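Local coordinates for AA9 family lytic polysaccharide monooxygenase B (Heterobasidion irregulare TC 32-1, PDB 5NNS), which uses a copper active site to cleave crystalline and amorphous polysaccharides oxidatively, giving specifically products oxidised at C1, at residues G93-C96 with T97-T100; S143-A146 with G147-L151; A194-M197 with S198-G201; S116-L119 with T120-T123. All blocks are in the same frame, centred on the assembly; numbering follows the deposited sequence. Where two conformers were deposited one is given.

Contact 1: G93-C96 with T97-T100; sequences GGDC and TTAT. With NA (sodium ion), chain P.
Asp-95 reaches forward over the start of a type I beta turn that runs from Cys-96 to Ala-99, illustrating how a surface loop can have one tight side and one loose one. On the tight side, Ala-99 N donates to Cys-96 O at 3.1 Å, approaching from above the carbonyl plane. The same oxygen also receives Arg-31. Cys-96 SG forms the disulfide with Cys-92, and the Cys-96 side chain packs on Asn-148 and Ile-150 of strand 147-157.

The other side faces water. With CG anti to the backbone N (chi1 -171°), the Asp-95 carboxylate lies next to Thr-97, but its grip there is slack: OD1 takes only weak hydrogen bonds, from Thr-97 N at 3.5 Å and from Thr-97 OG1 at 3.4 Å. The Thr-98 side chain crosses that of Asp-95 at about a right angle, and its OG1 donates, again weakly, to Asp-95 O. A sodium ion binds OD1 at 2.5 Å and carries three waters; one of these also accepts from Cys-96 N at 2.7 Å, bridging ion and backbone.

Thr-97 OG1 has a further partner in Gln-172. An oxygen that binds sodium and accepts both weak bonds from Thr-97 is consistent with an ionised Asp-95, with the sodium as the probable counter-charge.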
# COMPACT_ATOMS: atom_id res chain seq x y z
N GLY A 93 -14.59 5.84 -8.17
CA GLY A 93 -15.46 6.73 -8.95
C GLY A 93 -16.28 5.98 -9.98
O GLY A 93 -16.34 6.38 -11.14
N GLY A 94 -16.91 4.89 -9.53
CA GLY A 94 -17.59 3.93 -10.41
C GLY A 94 -17.22 2.51 -10.02
O GLY A 94 -17.04 2.21 -8.83
N ASP A 95 -17.11 1.63 -11.01
CA ASP A 95 -16.68 0.25 -10.80
C ASP A 95 -15.14 0.22 -10.67
O ASP A 95 -14.45 0.81 -11.50
CB ASP A 95 -17.14 -0.62 -11.97
CG ASP A 95 -16.94 -2.12 -11.74
OD1 ASP A 95 -16.74 -2.56 -10.58
OD2 ASP A 95 -17.00 -2.89 -12.73
N CYS A 96 -14.62 -0.45 -9.65
CA CYS A 96 -13.16 -0.60 -9.48
C CYS A 96 -12.55 -1.51 -10.54
O CYS A 96 -11.43 -1.26 -11.01
CB CYS A 96 -12.80 -1.16 -8.09
SG CYS A 96 -13.10 -0.04 -6.71
N THR A 97 -13.28 -2.55 -10.91
CA THR A 97 -12.86 -3.51 -11.93
C THR A 97 -12.47 -2.84 -13.25
O THR A 97 -11.53 -3.28 -13.91
CB THR A 97 -13.98 -4.55 -12.16
OG1 THR A 97 -14.46 -5.03 -10.89
CG2 THR A 97 -13.50 -5.74 -12.99
N THR A 98 -13.18 -1.78 -13.63
CA THR A 98 -12.92 -1.05 -14.88
C THR A 98 -12.10 0.25 -14.70
O THR A 98 -11.81 0.94 -15.67
CB THR A 98 -14.25 -0.70 -15.59
OG1 THR A 98 -15.00 0.23 -14.79
CG2 THR A 98 -15.08 -1.95 -15.81
N ALA A 99 -11.71 0.56 -13.46
CA ALA A 99 -11.00 1.80 -13.14
C ALA A 99 -9.52 1.70 -13.48
O ALA A 99 -8.89 0.67 -13.21
CB ALA A 99 -11.16 2.14 -11.67
N THR A 100 -8.97 2.75 -14.08
CA THR A 100 -7.52 2.90 -14.27
C THR A 100 -6.97 3.46 -12.95
O THR A 100 -7.29 4.60 -12.57
CB THR A 100 -7.19 3.85 -15.45
OG1 THR A 100 -7.80 3.35 -16.64
CG2 THR A 100 -5.69 3.94 -15.68
NA NA P . -16.61 -4.24 -8.74
O HOH W 1 -16.31 -1.78 -7.98
O HOH W 2 -16.91 -6.19 -7.55
O HOH W 3 -18.88 -4.81 -8.77

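Contact 2: S143-A146 with G147-L151; sequences SLAA and GNYIL
The Tyr-149 ring meets Leu-144 on one face and the backbone of Ala-145 and Ala-146 at its edge. Over that face stands Leu-144 CD2, 4.0 Å from the ring centroid and only 17° off the normal, a CH-pi contact displaced toward the rim. The other methyl, CD1, leans to the phenol end and lies 3.3 Å from Tyr-149 OH. The two side chains approach from opposite directions, Leu-144 extending with CG anti to its backbone N (chi1 -179°) to lay its fork against the ring. Near the plane, at the edge, comes Ala-145 O, which accepts a short hydrogen bond of 2.6 Å from Tyr-149 OH; the donor is tilted 26° from the carbonyl plane.

That bond spans four residues, and the chain between turns through Gly-147 into strand 147-157. Met-89 and Phe-107 pack against both Leu-144 and Tyr-149, so the buried hydroxyl has its acceptor among largely apolar neighbours.

A tyrosine hydroxyl bound to the backbone four residues earlier, with leucine at the fifth residue before it and glycine at the second, is the tyrosine corner, a hallmark of Greek-key beta sandwiches such as fibronectin type III domains and consistent with the E-set sandwich of this family.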
# COMPACT_ATOMS: atom_id res chain seq x y z
N SER A 143 -15.56 7.10 9.52
CA SER A 143 -16.37 8.13 8.86
C SER A 143 -16.44 8.07 7.33
O SER A 143 -17.24 8.79 6.72
CB SER A 143 -15.83 9.51 9.25
OG SER A 143 -14.51 9.67 8.76
N LEU A 144 -15.61 7.22 6.70
CA LEU A 144 -15.44 7.24 5.25
C LEU A 144 -16.77 7.07 4.51
O LEU A 144 -17.59 6.24 4.91
CB LEU A 144 -14.46 6.13 4.82
CG LEU A 144 -14.10 5.98 3.34
CD1 LEU A 144 -13.43 7.23 2.81
CD2 LEU A 144 -13.21 4.77 3.13
N ALA A 145 -16.98 7.86 3.46
CA ALA A 145 -18.20 7.79 2.66
C ALA A 145 -18.32 6.42 2.00
O ALA A 145 -17.33 5.89 1.50
CB ALA A 145 -18.21 8.88 1.60
N ALA A 146 -19.52 5.86 2.02
CA ALA A 146 -19.78 4.57 1.35
C ALA A 146 -19.43 4.68 -0.14
O ALA A 146 -19.62 5.73 -0.76
CB ALA A 146 -21.23 4.14 1.52
N GLY A 147 -18.88 3.60 -0.69
CA GLY A 147 -18.51 3.57 -2.09
C GLY A 147 -17.53 2.47 -2.43
O GLY A 147 -17.21 1.61 -1.59
N ASN A 148 -17.08 2.51 -3.68
CA ASN A 148 -16.13 1.55 -4.22
C ASN A 148 -14.73 2.15 -4.11
O ASN A 148 -14.49 3.27 -4.58
CB ASN A 148 -16.47 1.25 -5.67
CG ASN A 148 -17.90 0.78 -5.84
OD1 ASN A 148 -18.37 -0.11 -5.12
ND2 ASN A 148 -18.61 1.38 -6.80
N TYR A 149 -13.82 1.40 -3.47
CA TYR A 149 -12.47 1.87 -3.17
C TYR A 149 -11.41 0.80 -3.46
O TYR A 149 -11.66 -0.39 -3.28
CB TYR A 149 -12.34 2.22 -1.68
CG TYR A 149 -13.13 3.41 -1.22
CD1 TYR A 149 -14.47 3.27 -0.86
CD2 TYR A 149 -12.53 4.67 -1.11
CE1 TYR A 149 -15.20 4.36 -0.42
CE2 TYR A 149 -13.26 5.77 -0.66
CZ TYR A 149 -14.59 5.61 -0.32
OH TYR A 149 -15.32 6.69 0.12
N ILE A 150 -10.23 1.25 -3.89
CA ILE A 150 -9.03 0.42 -3.82
C ILE A 150 -8.42 0.57 -2.43
O ILE A 150 -8.41 1.67 -1.88
CB ILE A 150 -7.97 0.83 -4.86
CG1 ILE A 150 -8.53 0.74 -6.29
CG2 ILE A 150 -6.72 -0.03 -4.72
CD1 ILE A 150 -8.99 -0.64 -6.72
N LEU A 151 -7.93 -0.53 -1.87
CA LEU A 151 -7.13 -0.54 -0.65
C LEU A 151 -5.72 -0.94 -1.04
O LEU A 151 -5.51 -2.04 -1.57
CB LEU A 151 -7.67 -1.55 0.36
CG LEU A 151 -6.87 -1.75 1.66
CD1 LEU A 151 -6.91 -0.49 2.50
CD2 LEU A 151 -7.39 -2.95 2.44

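Contact 3: A194-M197 with S198-G201; sequences AYSM and SDPG. With NAG (2-acetamido-2-deoxy-beta-D-glucopyranose), chain C.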
# COMPACT_ATOMS: atom_id res chain seq x y z
N ALA A 194 2.87 11.48 -6.49
CA ALA A 194 3.11 11.71 -5.05
C ALA A 194 4.57 11.69 -4.66
O ALA A 194 4.97 12.42 -3.75
CB ALA A 194 2.36 10.66 -4.23
N TYR A 195 5.36 10.84 -5.34
CA TYR A 195 6.75 10.58 -4.98
C TYR A 195 7.70 11.10 -6.05
O TYR A 195 7.33 11.18 -7.22
CB TYR A 195 7.00 9.07 -4.82
CG TYR A 195 6.10 8.35 -3.82
CD1 TYR A 195 5.77 8.91 -2.59
CD2 TYR A 195 5.63 7.06 -4.10
CE1 TYR A 195 4.96 8.22 -1.68
CE2 TYR A 195 4.83 6.37 -3.20
CZ TYR A 195 4.50 6.95 -1.99
OH TYR A 195 3.69 6.27 -1.10
N SER A 196 8.91 11.45 -5.64
CA SER A 196 10.00 11.71 -6.58
C SER A 196 11.35 11.54 -5.91
O SER A 196 11.45 11.47 -4.68
CB SER A 196 9.89 13.12 -7.18
OG SER A 196 10.33 14.12 -6.28
N MET A 197 12.40 11.53 -6.73
CA MET A 197 13.78 11.42 -6.24
C MET A 197 14.32 12.67 -5.52
O MET A 197 15.45 12.66 -5.07
CB MET A 197 14.72 11.01 -7.38
CG MET A 197 14.48 9.59 -7.90
SD MET A 197 14.79 8.28 -6.70
CE MET A 197 16.58 8.24 -6.70
N SER A 198 13.53 13.75 -5.42
CA SER A 198 13.88 14.89 -4.56
C SER A 198 13.31 14.78 -3.13
O SER A 198 13.66 15.58 -2.25
CB SER A 198 13.49 16.22 -5.22
OG SER A 198 12.13 16.23 -5.60
N ASP A 199 12.45 13.79 -2.88
CA ASP A 199 11.94 13.52 -1.53
C ASP A 199 13.05 12.95 -0.65
O ASP A 199 13.70 11.98 -1.06
CB ASP A 199 10.80 12.51 -1.56
CG ASP A 199 9.58 13.01 -2.28
OD1 ASP A 199 9.33 14.23 -2.30
OD2 ASP A 199 8.84 12.18 -2.82
N PRO A 200 13.24 13.51 0.56
CA PRO A 200 14.31 13.03 1.45
C PRO A 200 14.18 11.57 1.88
O PRO A 200 15.20 10.92 2.13
CB PRO A 200 14.21 13.93 2.68
CG PRO A 200 13.49 15.15 2.21
CD PRO A 200 12.56 14.69 1.13
N GLY A 201 12.95 11.08 1.97
CA GLY A 201 12.70 9.68 2.31
C GLY A 201 12.76 8.70 1.15
O GLY A 201 12.67 7.49 1.38
C1 NAG C . 15.91 15.06 8.50
C2 NAG C . 15.41 15.01 7.05
C3 NAG C . 16.17 15.97 6.15
C4 NAG C . 16.09 17.39 6.70
C5 NAG C . 16.69 17.40 8.11
C6 NAG C . 16.54 18.79 8.72
C7 NAG C . 14.59 12.87 6.14
C8 NAG C . 14.97 11.54 5.56
N2 NAG C . 15.59 13.68 6.48
O3 NAG C . 15.61 15.91 4.83
O4 NAG C . 16.79 18.31 5.86
O5 NAG C . 16.05 16.43 8.95
O6 NAG C . 17.01 18.78 10.07
O7 NAG C . 13.42 13.17 6.30
O HOH W 4 7.60 14.71 -4.38
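Asp-199 folds back on Ser-196 to close a type I beta turn, Ser-196 to Asp-199, in the long C-terminal loop that follows strand 165-176 of the AA9 fold. The backbone bond of the turn is Asp-199 N to Ser-196 O, 3.1 Å, and the aspartate side chain then adds a second link in the reverse sense.

Its CB sits 3.4 Å from Ser-196 O. The first torsion puts CG anti to the carbonyl carbon (chi1 -65°), beside the backbone N, and this carries the carboxylate across the mouth of the turn, CG passing 3.8 Å from Ser-196 N. At the tip the oxygens part company. OD2 accepts the Ser-196 N-H at 2.9 Å, met from 54° above the carboxylate plane, and also comes near the edge of the Tyr-195 ring. OD1 instead accepts from a water at 2.7 Å, which makes a weak bond to Ser-196 OG.

Thus Ser-196 is held by both its amide and its carbonyl, and the carboxylate is shared between protein and solvent. Tyr-195 points its hydroxyl to Glu-154 and sets its ring against Phe-166, tying the turn to the sheet. Pro-200, next along, touches a glycan sugar through CB. Ser-196 OG and Ser-198 OG also form a hydrogen bond of 2.9 Å in which either could be the donor.

Contact 4: S116-L119 with T120-T123; sequences SGTL and TSGT
Ser-116 and Thr-123 are an antiparallel hydrogen-bonded pair at the base of a beta hairpin, whose loop joins strand 106-116 to the short strand 123-124. Thr-123 N donates to Ser-116 O at 2.9 Å with an N-H...O angle of 154°. The two side chains lie on one face of the sheet, their hydroxyls too far apart to bond directly. A water bridges them: it bonds Ser-116 OG at 2.7 Å and Thr-123 OG1 at 2.6 Å, the direction of each undecided, and gives Ser-116 O a weak additional bond.

Further out, Thr-118 O is the common acceptor of the bend. It takes two weak bonds, from Gly-122 N at 2.8 Å, where the N-H...O angle is only 119°, and from Ser-121 N at 3.4 Å. Both are bent, so the carbonyl is shared between two amides and neither is bound well. Between the paired ends and the bend, Gly-117 and Gly-122 lie close, their CA atoms 3.8 Å apart.

Other polar groups find partners outside the loop. Leu-119 O accepts from Trp-124 NE1, and Thr-120 OG1 has a weak bond to the carbonyl of Glu-210, a residue that binds the glucan chain. In one of the two conformers of Ser-121, and so less certainly, its OG is 2.9 Å from Thr-118 OG1, at hydrogen-bonding distance with either as donor.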
# COMPACT_ATOMS: atom_id res chain seq x y z
N SER A 116 11.74 4.74 16.35
CA SER A 116 12.77 5.28 17.24
C SER A 116 14.14 4.85 16.76
O SER A 116 14.26 4.00 15.87
CB SER A 116 12.56 4.80 18.69
OG SER A 116 13.10 3.51 18.88
N GLY A 117 15.17 5.43 17.37
CA GLY A 117 16.54 5.12 17.01
C GLY A 117 16.96 5.84 15.75
O GLY A 117 16.31 6.80 15.30
N THR A 118 18.05 5.37 15.17
CA THR A 118 18.64 5.98 14.00
C THR A 118 18.20 5.23 12.77
O THR A 118 17.68 4.11 12.87
CB THR A 118 20.17 5.97 14.07
OG1 THR A 118 20.62 4.61 14.14
CG2 THR A 118 20.66 6.73 15.30
N LEU A 119 18.44 5.82 11.60
CA LEU A 119 18.09 5.18 10.33
C LEU A 119 18.65 3.76 10.23
O LEU A 119 17.96 2.85 9.76
CB LEU A 119 18.60 6.01 9.14
CG LEU A 119 18.06 7.43 8.90
CD1 LEU A 119 18.82 8.07 7.75
CD2 LEU A 119 16.56 7.42 8.61
N THR A 120 19.89 3.58 10.70
CA THR A 120 20.63 2.32 10.53
C THR A 120 20.54 1.30 11.67
O THR A 120 20.82 0.11 11.45
CB THR A 120 22.12 2.61 10.30
OG1 THR A 120 22.63 3.38 11.40
CG2 THR A 120 22.30 3.38 9.01
N SER A 121 20.16 1.75 12.88
CA SER A 121 20.02 0.86 14.05
C SER A 121 18.66 0.96 14.77
O SER A 121 18.48 0.35 15.82
CB SER A 121 21.14 1.15 15.05
OG SER A 121 20.82 2.27 15.87
N GLY A 122 17.70 1.67 14.18
CA GLY A 122 16.42 1.95 14.83
C GLY A 122 15.33 0.92 14.55
O GLY A 122 15.57 -0.12 13.94
N THR A 123 14.12 1.23 15.01
CA THR A 123 12.95 0.40 14.78
C THR A 123 12.10 1.05 13.70
O THR A 123 11.68 2.20 13.84
CB THR A 123 12.13 0.25 16.06
OG1 THR A 123 12.93 -0.38 17.06
CG2 THR A 123 10.87 -0.59 15.82
O HOH W 5 14.50 1.51 17.80

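Overall arrangement
Compared across the fold, contact 2 is the partly buried one, with Leu-144 and Tyr-149 buried, while contacts 1, 3 and 4 are surface turns that rely on backbone bonds, small hydroxyls and water. Contacts 1 and 2 touch: the Gly-94 carbonyl probably accepts from Asn-148, and Cys-96 packs on strand 147-157, so one loop leans on the strand that the other opens. Contact 4 lies across the chain's centre from both. Contacts 3 and 4 come within about 7 Å at their nearest atoms without touching. Charge appears in contacts 1 and 3, where an aspartate meets sodium or an amide; contact 4 uses neutral groups alone.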